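Local coordinates for protein hydroquinone dioxygenase small subunit (Pseudomonas sp., PDB 4ZXA) that forms, with a large subunit, a two-subunit cupin-type hydroquinone 1,2-dioxygenase that probably takes part in ring-opening oxidation of hydroquinone, at residues A[41-46]-A[51-56]. Residues are numbered along the deposited sequence; the frame is centred on the assembly and turned at random.
Sequences FEVAQN and EKVVVG
In this cupin-type subunit, Val43 of the short helix 40-45 packs on Val53 and Val55 of strand 52-58. The two strand residues stand two positions apart on the side that faces the helix, while Val54 between them points away. Val43 divides its two methyls between them. Its CG1 lies anti to the backbone N (chi1 166°) and reaches Val53, with Val43 CG1 and Val53 CG1 3.8 Å apart and the CB of Val53 almost as close. The other branch meets the next residue turned toward the helix: Val43 CG2 comes to 4.1 Å from Val55 CG1. In each pair the side chains meet at a slant, methyl against methyl. The closest pair of CA atoms is Val43 CA and Val53 CA, 7.8 Å apart, so side chains bridge the gap and no hydrogen bond joins the two backbones.

Helix and strand are each held by other bonds. The Gln45 N to Phe41 O bond (2.9 Å) closes a helical turn, and Ala44 O accepts a hydrogen bond from Arg67 of strand 61-69. Strand 52-58 pairs with strand 61-69 along one edge and with Val159 along the other; Val55 and Gly56 both face Val63 in a classic beta bulge. Thr65 and Ile165 also touch both Val43 and Val55, so strand 61-69 and helix 162-165 pack against these valines as well.

With all three valines buried and only methyl and methine carbons meeting, this helix-strand contact rests on dispersion and the exclusion of water; it has no directed polar bond across it and depends on methyl packing, with Val43 using each branch on a different valine.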
loop_
_atom_site.group_PDB
_atom_site.type_symbol
_atom_site.label_atom_id
_atom_site.label_comp_id
_atom_site.label_asym_id
_atom_site.label_seq_id
_atom_site.Cartn_x
_atom_site.Cartn_y
_atom_site.Cartn_z
ATOM N N PHE A 41 -22.357 -2.569 26.700
ATOM C CA PHE A 41 -22.066 -2.597 28.111
ATOM C C PHE A 41 -22.602 -1.350 28.792
ATOM O O PHE A 41 -23.277 -1.449 29.810
ATOM C CB PHE A 41 -20.579 -2.867 28.356
ATOM C CG PHE A 41 -20.155 -4.213 27.865
ATOM C CD1 PHE A 41 -20.594 -5.351 28.504
ATOM C CD2 PHE A 41 -19.389 -4.347 26.718
ATOM C CE1 PHE A 41 -20.251 -6.600 28.032
ATOM C CE2 PHE A 41 -19.032 -5.602 26.243
ATOM C CZ PHE A 41 -19.468 -6.727 26.900
ATOM N N GLU A 42 -22.339 -0.189 28.212
ATOM C CA GLU A 42 -22.989 1.025 28.677
ATOM C C GLU A 42 -24.504 0.824 28.687
ATOM O O GLU A 42 -25.183 1.154 29.666
ATOM C CB GLU A 42 -22.604 2.233 27.811
ATOM C CG GLU A 42 -23.052 3.563 28.395
ATOM C CD GLU A 42 -22.381 4.744 27.730
ATOM O OE1 GLU A 42 -22.366 4.808 26.478
ATOM O OE2 GLU A 42 -21.849 5.606 28.466
ATOM N N VAL A 43 -25.035 0.264 27.608
ATOM C CA VAL A 43 -26.478 0.061 27.526
ATOM C C VAL A 43 -27.051 -0.804 28.670
ATOM O O VAL A 43 -28.011 -0.409 29.332
ATOM C CB VAL A 43 -26.923 -0.477 26.139
ATOM C CG1 VAL A 43 -28.362 -1.000 26.205
ATOM C CG2 VAL A 43 -26.806 0.616 25.072
ATOM N N ALA A 44 -26.471 -1.982 28.884
ATOM C CA ALA A 44 -26.925 -2.870 29.946
ATOM C C ALA A 44 -26.722 -2.228 31.324
ATOM O O ALA A 44 -27.497 -2.458 32.256
ATOM C CB ALA A 44 -26.201 -4.215 29.867
ATOM N N GLN A 45 -25.681 -1.411 31.440
ATOM C CA GLN A 45 -25.349 -0.790 32.707
ATOM C C GLN A 45 -26.442 0.173 33.117
ATOM O O GLN A 45 -26.601 0.456 34.299
ATOM C CB GLN A 45 -24.023 -0.043 32.608
ATOM C CG GLN A 45 -23.552 0.601 33.920
ATOM C CD GLN A 45 -22.386 1.570 33.707
ATOM O OE1 GLN A 45 -22.563 2.666 33.159
ATOM N NE2 GLN A 45 -21.186 1.163 34.125
ATOM N N ASN A 46 -27.196 0.667 32.141
ATOM C CA ASN A 46 -28.169 1.728 32.389
ATOM C C ASN A 46 -29.599 1.319 32.076
ATOM O O ASN A 46 -30.444 2.166 31.761
ATOM C CB ASN A 46 -27.818 2.983 31.586
ATOM C CG ASN A 46 -26.454 3.535 31.937
ATOM O OD1 ASN A 46 -25.795 4.149 31.104
ATOM N ND2 ASN A 46 -26.013 3.305 33.169
ATOM N N GLU A 51 -34.860 -5.755 30.203
ATOM C CA GLU A 51 -35.428 -4.812 29.261
ATOM C C GLU A 51 -34.727 -5.071 27.914
ATOM O O GLU A 51 -33.504 -4.951 27.808
ATOM C CB GLU A 51 -35.146 -3.390 29.736
ATOM C CG GLU A 51 -36.022 -2.327 29.131
ATOM C CD GLU A 51 -35.522 -0.938 29.478
ATOM O OE1 GLU A 51 -34.697 -0.819 30.416
ATOM O OE2 GLU A 51 -35.937 0.037 28.810
ATOM N N LYS A 52 -35.494 -5.441 26.897
ATOM C CA LYS A 52 -34.930 -5.747 25.583
ATOM C C LYS A 52 -34.604 -4.470 24.783
ATOM O O LYS A 52 -35.431 -3.963 24.042
ATOM C CB LYS A 52 -35.881 -6.684 24.828
ATOM C CG LYS A 52 -36.215 -7.980 25.617
ATOM C CD LYS A 52 -37.335 -8.808 24.938
ATOM C CE LYS A 52 -36.781 -9.959 24.101
ATOM N NZ LYS A 52 -36.253 -11.103 24.971
ATOM N N VAL A 53 -33.396 -3.940 24.947
ATOM C CA VAL A 53 -33.090 -2.636 24.366
ATOM C C VAL A 53 -32.539 -2.836 22.974
ATOM O O VAL A 53 -31.499 -3.486 22.793
ATOM C CB VAL A 53 -32.058 -1.803 25.202
ATOM C CG1 VAL A 53 -31.740 -0.484 24.491
ATOM C CG2 VAL A 53 -32.571 -1.535 26.630
ATOM N N VAL A 54 -33.249 -2.296 21.989
ATOM C CA VAL A 54 -32.789 -2.355 20.617
ATOM C C VAL A 54 -31.531 -1.503 20.450
ATOM O O VAL A 54 -31.545 -0.301 20.735
ATOM C CB VAL A 54 -33.866 -1.859 19.647
ATOM C CG1 VAL A 54 -33.371 -1.954 18.200
ATOM C CG2 VAL A 54 -35.177 -2.636 19.860
ATOM N N VAL A 55 -30.456 -2.138 19.980
ATOM C CA VAL A 55 -29.197 -1.452 19.684
ATOM C C VAL A 55 -28.867 -1.546 18.198
ATOM O O VAL A 55 -28.006 -0.827 17.700
ATOM C CB VAL A 55 -28.022 -1.990 20.545
ATOM C CG1 VAL A 55 -28.261 -1.641 22.017
ATOM C CG2 VAL A 55 -27.882 -3.492 20.398
ATOM N N GLY A 56 -29.577 -2.415 17.487
ATOM C CA GLY A 56 -29.468 -2.474 16.043
ATOM C C GLY A 56 -30.830 -2.735 15.435
ATOM O O GLY A 56 -31.574 -3.596 15.920
#